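Nitrate reductase (Ulva prolifera, PDB 5YLY) catalyses the first step of nitrate assimilation, reduction of nitrate to nitrite, probably with NADH, the present fragment being its FAD-binding cytochrome b5 reductase domain. Local coordinates at residues V86-T91 and G120-Q125; D47-R52 and V106-A111; I72-T77 and G133-V138; A36-K41 and E128-G133. All coordinates share one frame; numbering follows the deposited sequence. Where two conformers were deposited one is given.

Contact 1: V86-T91 and G120-Q125; sequences VMRAYT and GGKFSQ. With FAD (flavin-adenine dinucleotide), chain C.
Phe-123 overlaps three side chains of strand 85-90. Its CB slides past Arg-88, 3.5 Å from CG, while CD1 rests 3.6 Å from Val-86 CG1. At its edge, in the ring plane, stands Tyr-90 OH, 3.4 Å from Phe-123 CD2. Phe-123 CG is anti to the backbone N (chi1 -157°), which carries it to the strand. The polar link between the segments is FAD. Its phosphate oxygen O1P accepts from Phe-123 N (2.8 Å) and weakly from Arg-88 NE, and O2A takes weak bonds from Arg-88 NE and NH2. Arg-88 NH1 meets Met-87 O from above the carbonyl plane (2.8 Å), helping to fix the guanidinium's rotation. Ser-124 holds O2P with both N and OG (OG 2.7 Å), and Lys-122 N serves O1A. The pyrophosphate thus sits on the N-terminal turn of helix 122-129, whose dipole would probably stabilise its charge. Tyr-90 OH shares a hydrogen bond with FAD O4' (2.8 Å), and Thr-91 N donates to flavin N5. Arg-88, Tyr-90 and Thr-91 form the RxYT motif of this flavoprotein family. Strand 85-90 borders an antiparallel sheet beside strand 69-75; helix 122-129 packs against strand 85-90, with Leu-127 on Tyr-90, which also touches Leu-104 and Val-106 of strand 101-107.

Contact 2: D47-R52 and V106-A111; sequences DVTLFR and VKIYKA. With FAD (flavin-adenine dinucleotide), chain C.
Thr-49 and Val-106 form an antiparallel hydrogen-bonded pair, with Val-106 N 2.9 Å from Thr-49 O and a return bond from Thr-49 N. Just past the strand ends, Ile-108 N to Asp-47 O (2.8 Å) extends the pairing. On the Thr-49 and Val-106 face of the sheet the packing is tight. Phe-51 presents its ring edge to Val-106, CE2 lying 3.9 Å from CB, and meets Ile-108 CD1 tip to tip; Thr-49 CG2 lies over one face of the ring, toward the rim, and Leu-127 and Glu-128 of helix 122-129 close in on Phe-51 as well. The Asp-47 end is polar and partly exposed. In Lys-107 the bend at chi2 (70°) puts CD near Val-48 CG2; farther out, NZ lies 3.1 Å from Asp-47 OD2, a salt bridge made from above the carboxylate plane, and Asp-205 gives NZ a second anionic partner. Lys-110 is the loose part: its chain skirts Asp-47, NZ bonding His-46 O. Tyr-109 lies between Lys-107 CG, 3.8 Å above one ring face toward the rim, and FAD C2B, 3.9 Å above the centre of the other. An alanine here would probably leave the ribose and the Lys-107 chain without the ring that separates them. Lys-107 N donates to FAD O2 (3.0 Å), and this N-H would be expected to favour negative charge on the pyrimidine end of a reduced flavin.

Contact 3: I72-T77 and G133-V138; sequences IRKKVT and GDTVEV
The Arg-73 guanidinium and the Glu-137 carboxylate lie nearly coplanar, 11° apart, edge against edge. Glu-137 OE1 sits in the guanidinium plane, 2.8 Å from Arg-73 NE and equally near NH1, which meet it nearly in line with its C-O bond. Lys-75 NZ comes instead from above the carboxylate plane and reaches the same OE1 at 2.7 Å. This salt-bridge network rides on an antiparallel hydrogen-bonded pair between strands 69-75 and 135-142 of the FAD-binding domain's antiparallel beta-barrel, as in this reductase family, Glu-137 N donating to Arg-73 O almost straight (177°). Three cationic N-H groups on one oxygen probably polarise the carboxylate toward OE1 and help keep it ionised. An alanine in place of Glu-137 would probably leave Arg-73 and Lys-75 without their shared counter-charge and free to swing apart. Toward the barrel interior, Ile-72 and Val-136 meet through their CG2 methyls, 3.7 Å apart, and Ile-72 continues to Tyr-90 and Phe-123 near the flavin site. Arg-73 also brushes Val-85 and Met-87 on the adjoining strand 85-90. Lys-74 runs extended until chi4 (59°) turns NZ toward Thr-135 O, 2.8 Å away. The same NZ also donates to a water that takes the Thr-135 N-H, at 2.9 Å from each nitrogen.

Contact 4: A36-K41 and E128-G133; sequences AELKEK and EALEVG
The exit of helix 122-129 is tied to strand 34-43 by Lys-41, whose NZ donates to two main-chain oxygens, Glu-128 O and Leu-130 O, each 2.7 Å away. Leu-130 O is met almost head-on, whereas the Glu-128 bond is tilted 29° from the carbonyl plane. The chain, anti at chi1, bends at chi3 (77°), which swings CE round to 3.4 Å from Leu-130 O. Two waters also bond to NZ, one linking it to Glu-131 OE1, the other to Glu-128 OE2, so both acids probably help balance the lysine's charge through water. Glu-128 OE1 is bonded to Thr-49 OG1. Farther along, Leu-38 CD2 tucks 3.8 Å from Leu-130 CB, forming the apolar part. Val-132 lies over the strand backbone, CG1 3.6 Å from both Leu-38 O and Lys-39 O and CG2 near Glu-40 CA. Gly-133 N then donates to Leu-38 O (2.9 Å), and its positive phi (104°) turns the chain into strand 135-142, the other neighbour of strand 34-43 being 48-54. Lys-39 and Glu-40 both face Arg-52 on that strand, the hallmark of a classic beta bulge in an antiparallel sheet.

Contacts 1 and 2 are buried and both carry FAD: in contact 1 helix 122-129 and strand 85-90 hold the pyrophosphate and ribityl chain, in contact 2 strand 101-107 meets the pyrimidine end, and Gly-121 N bonding Tyr-109 O joins the two. Contacts 3 and 4 lie farther out and share Gly-133. Contact 3, partly buried, uses an arginine-lysine-glutamate network on one face and aliphatic groups on the other; contact 4, at the surface, sets a lysine on main-chain carbonyls, with waters to the acids, at the end of the helix used by contact 1. All four reach one six-stranded sheet: contacts 2 and 3 pair its strands, while contacts 1 and 4 set helix or loop against it.

Contact 1: V86-T91 and G120-Q125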
# COMPACT_ATOMS: atom_id res chain seq x y z
N VAL A 86 -14.37 6.68 -14.58
CA VAL A 86 -13.10 5.97 -14.42
C VAL A 86 -12.91 5.79 -12.92
O VAL A 86 -13.08 6.75 -12.17
CB VAL A 86 -11.90 6.74 -15.07
CG1 VAL A 86 -10.61 5.92 -15.01
CG2 VAL A 86 -12.22 7.14 -16.51
N MET A 87 -12.58 4.56 -12.51
CA MET A 87 -12.45 4.17 -11.11
C MET A 87 -11.18 3.34 -10.89
O MET A 87 -10.88 2.48 -11.73
CB MET A 87 -13.73 3.36 -10.77
CG MET A 87 -13.77 2.67 -9.40
SD MET A 87 -14.98 1.28 -9.52
CE MET A 87 -13.93 -0.01 -10.13
N ARG A 88 -10.47 3.57 -9.75
CA ARG A 88 -9.29 2.80 -9.36
C ARG A 88 -9.27 2.66 -7.84
O ARG A 88 -9.82 3.53 -7.15
CB ARG A 88 -7.97 3.45 -9.84
CG ARG A 88 -7.80 3.58 -11.35
CD ARG A 88 -7.62 2.25 -12.08
NE ARG A 88 -7.35 2.47 -13.50
CZ ARG A 88 -8.25 2.46 -14.49
NH1 ARG A 88 -9.54 2.27 -14.22
NH2 ARG A 88 -7.88 2.67 -15.74
N ALA A 89 -8.62 1.60 -7.35
CA ALA A 89 -8.43 1.36 -5.92
C ALA A 89 -7.25 2.18 -5.39
O ALA A 89 -6.24 2.31 -6.07
CB ALA A 89 -8.14 -0.11 -5.68
N TYR A 90 -7.36 2.73 -4.17
CA TYR A 90 -6.26 3.46 -3.50
C TYR A 90 -6.30 3.17 -2.02
O TYR A 90 -7.38 3.08 -1.41
CB TYR A 90 -6.31 4.99 -3.72
CG TYR A 90 -6.07 5.34 -5.16
CD1 TYR A 90 -4.77 5.40 -5.69
CD2 TYR A 90 -7.14 5.49 -6.05
CE1 TYR A 90 -4.56 5.59 -7.05
CE2 TYR A 90 -6.93 5.75 -7.40
CZ TYR A 90 -5.64 5.74 -7.91
OH TYR A 90 -5.47 5.89 -9.27
N THR A 91 -5.12 3.04 -1.44
CA THR A 91 -4.98 2.96 0.01
C THR A 91 -4.37 4.29 0.40
O THR A 91 -3.20 4.56 0.09
CB THR A 91 -4.15 1.79 0.51
OG1 THR A 91 -4.75 0.57 0.08
CG2 THR A 91 -4.06 1.78 2.06
N GLY A 120 -0.10 6.64 -21.38
CA GLY A 120 0.06 6.77 -19.94
C GLY A 120 -1.05 6.06 -19.20
O GLY A 120 -1.77 5.24 -19.78
N GLY A 121 -1.21 6.40 -17.92
CA GLY A 121 -2.24 5.84 -17.06
C GLY A 121 -3.45 6.74 -17.04
O GLY A 121 -3.32 7.95 -16.84
N LYS A 122 -4.64 6.16 -17.29
CA LYS A 122 -5.89 6.92 -17.38
C LYS A 122 -6.26 7.73 -16.11
O LYS A 122 -6.38 8.96 -16.19
CB LYS A 122 -7.05 6.00 -17.80
CG LYS A 122 -8.32 6.74 -18.20
CD LYS A 122 -9.13 6.00 -19.26
CE LYS A 122 -9.81 4.73 -18.78
NZ LYS A 122 -10.45 4.00 -19.92
N PHE A 123 -6.46 7.06 -14.97
CA PHE A 123 -6.91 7.71 -13.75
C PHE A 123 -5.82 8.52 -13.03
O PHE A 123 -6.15 9.58 -12.49
CB PHE A 123 -7.57 6.71 -12.81
CG PHE A 123 -8.51 7.38 -11.84
CD1 PHE A 123 -9.66 8.04 -12.29
CD2 PHE A 123 -8.21 7.42 -10.48
CE1 PHE A 123 -10.51 8.69 -11.40
CE2 PHE A 123 -9.08 8.05 -9.58
CZ PHE A 123 -10.23 8.66 -10.05
N SER A 124 -4.55 8.06 -13.04
CA SER A 124 -3.50 8.88 -12.39
C SER A 124 -3.35 10.25 -13.11
O SER A 124 -3.14 11.26 -12.43
CB SER A 124 -2.17 8.14 -12.28
OG SER A 124 -1.69 7.74 -13.55
N GLN A 125 -3.54 10.31 -14.45
CA GLN A 125 -3.49 11.60 -15.17
C GLN A 125 -4.77 12.41 -14.87
O GLN A 125 -4.71 13.63 -14.75
CB GLN A 125 -3.27 11.42 -16.68
CG GLN A 125 -1.93 10.83 -17.01
CD GLN A 125 -1.79 10.55 -18.49
OE1 GLN A 125 -1.27 11.37 -19.24
NE2 GLN A 125 -2.22 9.38 -18.94
PA FAD C . -4.07 2.47 -16.20
O1A FAD C . -4.73 3.26 -17.27
O2A FAD C . -4.99 1.55 -15.44
O5B FAD C . -2.81 1.68 -16.86
C5B FAD C . -2.57 0.30 -16.51
C4B FAD C . -1.11 0.10 -16.18
O4B FAD C . -0.27 0.53 -17.28
C3B FAD C . -0.58 0.87 -14.98
O3B FAD C . -0.96 0.27 -13.75
C2B FAD C . 0.93 0.83 -15.23
O2B FAD C . 1.53 -0.35 -14.71
C1B FAD C . 1.02 0.85 -16.77
N9A FAD C . 1.45 2.13 -17.33
C8A FAD C . 0.68 3.02 -18.03
N7A FAD C . 1.31 4.11 -18.39
C5A FAD C . 2.59 3.93 -17.89
C6A FAD C . 3.74 4.75 -17.88
N6A FAD C . 3.73 6.04 -18.25
N1A FAD C . 4.87 4.25 -17.33
C2A FAD C . 4.83 3.04 -16.77
N3A FAD C . 3.80 2.19 -16.67
C4A FAD C . 2.70 2.70 -17.25
N1 FAD C . -1.66 3.51 -6.87
C2 FAD C . -1.07 4.64 -6.36
O2 FAD C . -0.44 5.41 -7.10
N3 FAD C . -1.17 4.91 -4.98
C4 FAD C . -1.84 4.13 -4.04
O4 FAD C . -1.96 4.50 -2.89
C4X FAD C . -2.44 2.91 -4.60
N5 FAD C . -3.05 2.10 -3.78
C5X FAD C . -3.59 0.92 -4.30
C6 FAD C . -4.22 0.02 -3.43
C7 FAD C . -4.77 -1.17 -3.90
C7M FAD C . -5.41 -2.12 -2.92
C8 FAD C . -4.70 -1.48 -5.29
C8M FAD C . -5.33 -2.74 -5.85
C9 FAD C . -4.05 -0.59 -6.15
C9A FAD C . -3.50 0.60 -5.67
N10 FAD C . -2.86 1.55 -6.54
C10 FAD C . -2.30 2.70 -6.03
C1' FAD C . -2.90 1.40 -8.00
C2' FAD C . -4.12 2.09 -8.63
O2' FAD C . -5.31 1.34 -8.37
C3' FAD C . -3.98 2.27 -10.15
O3' FAD C . -3.80 1.00 -10.77
C4' FAD C . -2.88 3.25 -10.56
O4' FAD C . -3.20 4.55 -10.06
C5' FAD C . -2.68 3.33 -12.06
O5' FAD C . -3.96 3.51 -12.70
P FAD C . -4.12 4.37 -14.05
O1P FAD C . -5.56 4.51 -14.36
O2P FAD C . -3.31 5.64 -13.96
O3P FAD C . -3.41 3.43 -15.10

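Contact 2: D47-R52 and V106-A111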
# COMPACT_ATOMS: atom_id res chain seq x y z
N ASP A 47 7.02 12.83 -10.61
CA ASP A 47 5.89 12.00 -11.04
C ASP A 47 5.12 11.36 -9.90
O ASP A 47 4.42 10.35 -10.12
CB ASP A 47 6.34 10.94 -12.05
CG ASP A 47 7.31 9.90 -11.53
OD1 ASP A 47 7.80 10.05 -10.38
OD2 ASP A 47 7.63 8.96 -12.29
N VAL A 48 5.26 11.89 -8.65
CA VAL A 48 4.50 11.42 -7.49
C VAL A 48 3.85 12.65 -6.88
O VAL A 48 4.54 13.64 -6.59
CB VAL A 48 5.33 10.63 -6.45
CG1 VAL A 48 4.43 10.12 -5.31
CG2 VAL A 48 6.07 9.46 -7.11
N THR A 49 2.52 12.60 -6.72
CA THR A 49 1.76 13.70 -6.13
C THR A 49 0.96 13.24 -4.96
O THR A 49 0.38 12.14 -4.99
CB THR A 49 0.86 14.38 -7.19
OG1 THR A 49 1.69 14.89 -8.25
CG2 THR A 49 0.01 15.54 -6.60
N LEU A 50 0.88 14.10 -3.91
CA LEU A 50 0.02 13.84 -2.75
C LEU A 50 -1.25 14.65 -2.96
O LEU A 50 -1.18 15.86 -3.24
CB LEU A 50 0.69 14.23 -1.42
CG LEU A 50 -0.18 13.92 -0.18
CD1 LEU A 50 0.65 13.37 1.01
CD2 LEU A 50 -1.08 15.15 0.22
N PHE A 51 -2.41 13.99 -2.90
CA PHE A 51 -3.71 14.64 -3.05
C PHE A 51 -4.36 14.61 -1.69
O PHE A 51 -4.56 13.53 -1.13
CB PHE A 51 -4.59 13.87 -4.06
CG PHE A 51 -4.02 13.88 -5.45
CD1 PHE A 51 -4.31 14.92 -6.33
CD2 PHE A 51 -3.13 12.89 -5.87
CE1 PHE A 51 -3.76 14.94 -7.62
CE2 PHE A 51 -2.56 12.92 -7.14
CZ PHE A 51 -2.87 13.95 -8.01
N ARG A 52 -4.71 15.79 -1.16
CA ARG A 52 -5.34 15.84 0.15
C ARG A 52 -6.80 16.14 -0.05
O ARG A 52 -7.14 17.23 -0.53
CB ARG A 52 -4.67 16.91 1.04
CG ARG A 52 -5.30 16.99 2.45
CD ARG A 52 -4.32 17.61 3.46
NE ARG A 52 -3.13 16.77 3.63
CZ ARG A 52 -1.87 17.20 3.60
NH1 ARG A 52 -1.60 18.49 3.46
NH2 ARG A 52 -0.87 16.33 3.75
N VAL A 106 0.08 9.23 -5.07
CA VAL A 106 -0.20 8.62 -6.36
C VAL A 106 0.97 8.76 -7.33
O VAL A 106 1.47 9.86 -7.57
CB VAL A 106 -1.54 9.17 -6.98
CG1 VAL A 106 -1.86 8.51 -8.33
CG2 VAL A 106 -2.73 9.00 -6.01
N LYS A 107 1.37 7.63 -7.91
CA LYS A 107 2.37 7.63 -8.99
C LYS A 107 1.63 8.06 -10.28
O LYS A 107 0.65 7.41 -10.68
CB LYS A 107 2.95 6.20 -9.15
CG LYS A 107 3.97 6.08 -10.32
CD LYS A 107 5.28 6.78 -10.05
CE LYS A 107 6.41 6.09 -10.79
NZ LYS A 107 7.73 6.59 -10.33
N ILE A 108 2.08 9.14 -10.92
CA ILE A 108 1.45 9.65 -12.15
C ILE A 108 2.09 9.00 -13.36
O ILE A 108 3.29 9.16 -13.57
CB ILE A 108 1.45 11.21 -12.22
CG1 ILE A 108 1.04 11.89 -10.88
CG2 ILE A 108 0.58 11.72 -13.39
CD1 ILE A 108 -0.33 11.51 -10.26
N TYR A 109 1.31 8.23 -14.12
CA TYR A 109 1.79 7.55 -15.33
C TYR A 109 1.48 8.46 -16.48
O TYR A 109 0.37 8.48 -17.01
CB TYR A 109 1.13 6.17 -15.48
CG TYR A 109 1.53 5.18 -14.43
CD1 TYR A 109 2.83 4.68 -14.37
CD2 TYR A 109 0.61 4.68 -13.51
CE1 TYR A 109 3.21 3.75 -13.40
CE2 TYR A 109 0.98 3.76 -12.53
CZ TYR A 109 2.28 3.28 -12.49
OH TYR A 109 2.64 2.37 -11.53
N LYS A 110 2.47 9.29 -16.79
CA LYS A 110 2.34 10.32 -17.81
C LYS A 110 2.42 9.77 -19.21
O LYS A 110 3.07 8.75 -19.46
CB LYS A 110 3.36 11.45 -17.56
CG LYS A 110 3.09 12.17 -16.25
CD LYS A 110 4.11 13.24 -15.93
CE LYS A 110 3.89 13.75 -14.54
NZ LYS A 110 4.90 14.76 -14.16
N ALA A 111 1.73 10.45 -20.13
CA ALA A 111 1.72 10.11 -21.54
C ALA A 111 3.04 10.54 -22.19
O ALA A 111 3.68 11.48 -21.71
CB ALA A 111 0.55 10.81 -22.23
PA FAD C . -4.07 2.47 -16.20
O1A FAD C . -4.73 3.26 -17.27
O2A FAD C . -4.99 1.55 -15.44
O5B FAD C . -2.81 1.68 -16.86
C5B FAD C . -2.57 0.30 -16.51
C4B FAD C . -1.11 0.10 -16.18
O4B FAD C . -0.27 0.53 -17.28
C3B FAD C . -0.58 0.87 -14.98
O3B FAD C . -0.96 0.27 -13.75
C2B FAD C . 0.93 0.83 -15.23
O2B FAD C . 1.53 -0.35 -14.71
C1B FAD C . 1.02 0.85 -16.77
N9A FAD C . 1.45 2.13 -17.33
C8A FAD C . 0.68 3.02 -18.03
N7A FAD C . 1.31 4.11 -18.39
C5A FAD C . 2.59 3.93 -17.89
C6A FAD C . 3.74 4.75 -17.88
N6A FAD C . 3.73 6.04 -18.25
N1A FAD C . 4.87 4.25 -17.33
C2A FAD C . 4.83 3.04 -16.77
N3A FAD C . 3.80 2.19 -16.67
C4A FAD C . 2.70 2.70 -17.25
N1 FAD C . -1.66 3.51 -6.87
C2 FAD C . -1.07 4.64 -6.36
O2 FAD C . -0.44 5.41 -7.10
N3 FAD C . -1.17 4.91 -4.98
C4 FAD C . -1.84 4.13 -4.04
O4 FAD C . -1.96 4.50 -2.89
C4X FAD C . -2.44 2.91 -4.60
N5 FAD C . -3.05 2.10 -3.78
C5X FAD C . -3.59 0.92 -4.30
C6 FAD C . -4.22 0.02 -3.43
C7 FAD C . -4.77 -1.17 -3.90
C7M FAD C . -5.41 -2.12 -2.92
C8 FAD C . -4.70 -1.48 -5.29
C8M FAD C . -5.33 -2.74 -5.85
C9 FAD C . -4.05 -0.59 -6.15
C9A FAD C . -3.50 0.60 -5.67
N10 FAD C . -2.86 1.55 -6.54
C10 FAD C . -2.30 2.70 -6.03
C1' FAD C . -2.90 1.40 -8.00
C2' FAD C . -4.12 2.09 -8.63
O2' FAD C . -5.31 1.34 -8.37
C3' FAD C . -3.98 2.27 -10.15
O3' FAD C . -3.80 1.00 -10.77
C4' FAD C . -2.88 3.25 -10.56
O4' FAD C . -3.20 4.55 -10.06
C5' FAD C . -2.68 3.33 -12.06
O5' FAD C . -3.96 3.51 -12.70
P FAD C . -4.12 4.37 -14.05
O1P FAD C . -5.56 4.51 -14.36
O2P FAD C . -3.31 5.64 -13.96
O3P FAD C . -3.41 3.43 -15.10

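Contact 3: I72-T77 and G133-V138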
# COMPACT_ATOMS: atom_id res chain seq x y z
N ILE A 72 -11.88 5.02 -5.82
CA ILE A 72 -12.04 6.44 -6.12
C ILE A 72 -12.42 6.56 -7.58
O ILE A 72 -11.81 5.89 -8.42
CB ILE A 72 -10.74 7.20 -5.81
CG1 ILE A 72 -10.42 7.08 -4.28
CG2 ILE A 72 -10.84 8.67 -6.25
CD1 ILE A 72 -9.14 7.49 -3.87
N ARG A 73 -13.40 7.40 -7.87
CA ARG A 73 -13.86 7.55 -9.26
C ARG A 73 -14.18 8.97 -9.63
O ARG A 73 -14.44 9.81 -8.76
CB ARG A 73 -15.06 6.62 -9.55
CG ARG A 73 -16.37 7.10 -8.98
CD ARG A 73 -17.50 6.13 -9.26
NE ARG A 73 -18.77 6.80 -9.09
CZ ARG A 73 -19.93 6.33 -9.54
NH1 ARG A 73 -21.05 7.03 -9.37
NH2 ARG A 73 -19.99 5.14 -10.13
N LYS A 74 -14.24 9.22 -10.96
CA LYS A 74 -14.64 10.50 -11.48
C LYS A 74 -15.22 10.32 -12.88
O LYS A 74 -14.70 9.53 -13.68
CB LYS A 74 -13.49 11.53 -11.52
CG LYS A 74 -14.02 12.97 -11.59
CD LYS A 74 -12.95 14.03 -11.52
CE LYS A 74 -13.50 15.42 -11.87
NZ LYS A 74 -14.60 15.86 -10.96
N LYS A 75 -16.27 11.08 -13.15
CA LYS A 75 -16.92 11.14 -14.46
C LYS A 75 -16.19 12.23 -15.24
O LYS A 75 -16.12 13.38 -14.78
CB LYS A 75 -18.41 11.52 -14.33
CG LYS A 75 -19.38 10.43 -13.94
CD LYS A 75 -19.76 10.52 -12.46
CE LYS A 75 -19.01 9.49 -11.65
NZ LYS A 75 -18.54 10.02 -10.35
N VAL A 76 -15.56 11.87 -16.37
CA VAL A 76 -14.80 12.81 -17.21
C VAL A 76 -15.29 12.74 -18.67
O VAL A 76 -16.06 11.84 -19.01
CB VAL A 76 -13.26 12.57 -17.15
CG1 VAL A 76 -12.72 12.75 -15.73
CG2 VAL A 76 -12.88 11.20 -17.75
N THR A 77 -14.78 13.64 -19.52
CA THR A 77 -15.08 13.61 -20.95
C THR A 77 -13.90 12.93 -21.66
O THR A 77 -12.78 13.42 -21.59
CB THR A 77 -15.41 15.02 -21.48
OG1 THR A 77 -16.52 15.54 -20.74
CG2 THR A 77 -15.77 15.02 -22.96
N GLY A 133 -10.42 22.20 -5.21
CA GLY A 133 -11.84 22.55 -5.30
C GLY A 133 -12.62 21.55 -6.14
O GLY A 133 -13.85 21.49 -6.04
N ASP A 134 -11.93 20.75 -6.98
CA ASP A 134 -12.58 19.71 -7.80
C ASP A 134 -12.91 18.53 -6.88
O ASP A 134 -12.30 18.40 -5.81
CB ASP A 134 -11.64 19.22 -8.94
CG ASP A 134 -11.38 20.23 -10.03
OD1 ASP A 134 -12.03 21.31 -10.01
OD2 ASP A 134 -10.51 19.96 -10.90
N THR A 135 -13.84 17.68 -7.30
CA THR A 135 -14.23 16.54 -6.47
C THR A 135 -14.04 15.20 -7.14
O THR A 135 -13.94 15.11 -8.36
CB THR A 135 -15.73 16.69 -6.07
OG1 THR A 135 -16.52 16.63 -7.26
CG2 THR A 135 -16.02 17.98 -5.29
N VAL A 136 -14.02 14.14 -6.32
CA VAL A 136 -14.00 12.75 -6.77
C VAL A 136 -15.07 12.04 -5.94
O VAL A 136 -15.53 12.58 -4.93
CB VAL A 136 -12.64 12.03 -6.61
CG1 VAL A 136 -11.54 12.69 -7.45
CG2 VAL A 136 -12.24 11.88 -5.12
N GLU A 137 -15.43 10.83 -6.33
CA GLU A 137 -16.38 10.04 -5.55
C GLU A 137 -15.64 8.92 -4.92
O GLU A 137 -14.75 8.34 -5.55
CB GLU A 137 -17.56 9.56 -6.40
CG GLU A 137 -18.56 10.67 -6.64
CD GLU A 137 -19.82 10.25 -7.36
OE1 GLU A 137 -19.78 9.23 -8.08
OE2 GLU A 137 -20.84 10.97 -7.22
N VAL A 138 -15.98 8.62 -3.66
CA VAL A 138 -15.27 7.61 -2.88
C VAL A 138 -16.20 6.53 -2.38
O VAL A 138 -17.18 6.84 -1.71
CB VAL A 138 -14.48 8.26 -1.70
CG1 VAL A 138 -13.59 7.24 -1.01
CG2 VAL A 138 -13.64 9.45 -2.20
O HOH W 1 -14.88 18.57 -9.88

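Contact 4: A36-K41 and E128-G133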
# COMPACT_ATOMS: atom_id res chain seq x y z
N ALA A 36 -15.75 13.83 -2.33
CA ALA A 36 -14.64 14.34 -1.52
C ALA A 36 -14.00 15.45 -2.34
O ALA A 36 -13.70 15.24 -3.52
CB ALA A 36 -13.63 13.24 -1.24
N GLU A 37 -13.78 16.60 -1.72
CA GLU A 37 -13.22 17.76 -2.41
C GLU A 37 -11.72 17.85 -2.24
O GLU A 37 -11.22 17.71 -1.13
CB GLU A 37 -13.90 19.02 -1.87
CG GLU A 37 -13.59 20.26 -2.69
CD GLU A 37 -14.23 21.50 -2.11
OE1 GLU A 37 -15.44 21.71 -2.34
OE2 GLU A 37 -13.54 22.23 -1.36
N LEU A 38 -11.01 18.14 -3.32
CA LEU A 38 -9.56 18.30 -3.26
C LEU A 38 -9.22 19.59 -2.51
O LEU A 38 -9.64 20.67 -2.92
CB LEU A 38 -8.98 18.31 -4.67
CG LEU A 38 -7.43 18.31 -4.76
CD1 LEU A 38 -6.81 17.09 -4.02
CD2 LEU A 38 -6.96 18.34 -6.24
N LYS A 39 -8.46 19.45 -1.41
CA LYS A 39 -8.03 20.57 -0.55
C LYS A 39 -6.61 21.04 -0.84
O LYS A 39 -6.34 22.23 -0.71
CB LYS A 39 -8.18 20.21 0.95
CG LYS A 39 -9.63 19.84 1.36
CD LYS A 39 -10.56 21.04 1.24
CE LYS A 39 -11.96 20.71 1.73
NZ LYS A 39 -12.77 21.94 1.95
N GLU A 40 -5.69 20.13 -1.21
CA GLU A 40 -4.31 20.47 -1.54
C GLU A 40 -3.80 19.46 -2.52
O GLU A 40 -4.20 18.31 -2.43
CB GLU A 40 -3.38 20.42 -0.29
CG GLU A 40 -3.79 21.38 0.82
CD GLU A 40 -2.82 21.47 1.97
OE1 GLU A 40 -3.10 20.95 3.08
OE2 GLU A 40 -1.75 22.08 1.76
N LYS A 41 -2.87 19.87 -3.40
CA LYS A 41 -2.25 18.95 -4.38
C LYS A 41 -0.78 19.29 -4.29
O LYS A 41 -0.37 20.39 -4.67
CB LYS A 41 -2.80 19.23 -5.80
CG LYS A 41 -2.15 18.33 -6.86
CD LYS A 41 -2.87 18.40 -8.22
CE LYS A 41 -2.54 19.62 -8.99
NZ LYS A 41 -3.05 19.53 -10.39
N GLU A 128 -4.00 13.91 -11.52
CA GLU A 128 -2.99 14.96 -11.71
C GLU A 128 -3.58 16.24 -12.35
O GLU A 128 -3.13 17.34 -12.05
CB GLU A 128 -1.79 14.42 -12.53
CG GLU A 128 -0.61 15.40 -12.66
CD GLU A 128 0.10 15.80 -11.38
OE1 GLU A 128 -0.12 15.15 -10.34
OE2 GLU A 128 0.90 16.76 -11.44
N ALA A 129 -4.61 16.08 -13.21
CA ALA A 129 -5.22 17.23 -13.87
C ALA A 129 -6.20 17.97 -12.96
O ALA A 129 -6.62 19.08 -13.30
CB ALA A 129 -5.90 16.81 -15.18
N LEU A 130 -6.54 17.39 -11.77
CA LEU A 130 -7.49 18.05 -10.86
C LEU A 130 -6.95 19.33 -10.29
O LEU A 130 -5.75 19.43 -10.05
CB LEU A 130 -7.88 17.16 -9.69
CG LEU A 130 -8.64 15.87 -9.97
CD1 LEU A 130 -8.96 15.19 -8.70
CD2 LEU A 130 -9.96 16.13 -10.77
N GLU A 131 -7.83 20.31 -10.08
CA GLU A 131 -7.45 21.56 -9.43
C GLU A 131 -8.09 21.54 -8.04
O GLU A 131 -9.11 20.86 -7.86
CB GLU A 131 -7.92 22.80 -10.21
CG GLU A 131 -7.23 22.98 -11.57
CD GLU A 131 -5.73 23.22 -11.55
OE1 GLU A 131 -5.18 23.64 -10.51
OE2 GLU A 131 -5.10 23.03 -12.62
N VAL A 132 -7.49 22.23 -7.06
CA VAL A 132 -8.06 22.32 -5.71
C VAL A 132 -9.48 22.85 -5.89
O VAL A 132 -9.72 23.78 -6.69
CB VAL A 132 -7.17 23.24 -4.82
CG1 VAL A 132 -7.91 23.73 -3.57
CG2 VAL A 132 -5.87 22.52 -4.44
N GLY A 133 -10.42 22.20 -5.21
CA GLY A 133 -11.84 22.55 -5.30
C GLY A 133 -12.62 21.55 -6.14
O GLY A 133 -13.85 21.49 -6.04
O HOH W 2 -2.61 22.36 -10.85
O HOH W 3 -0.28 19.28 -11.82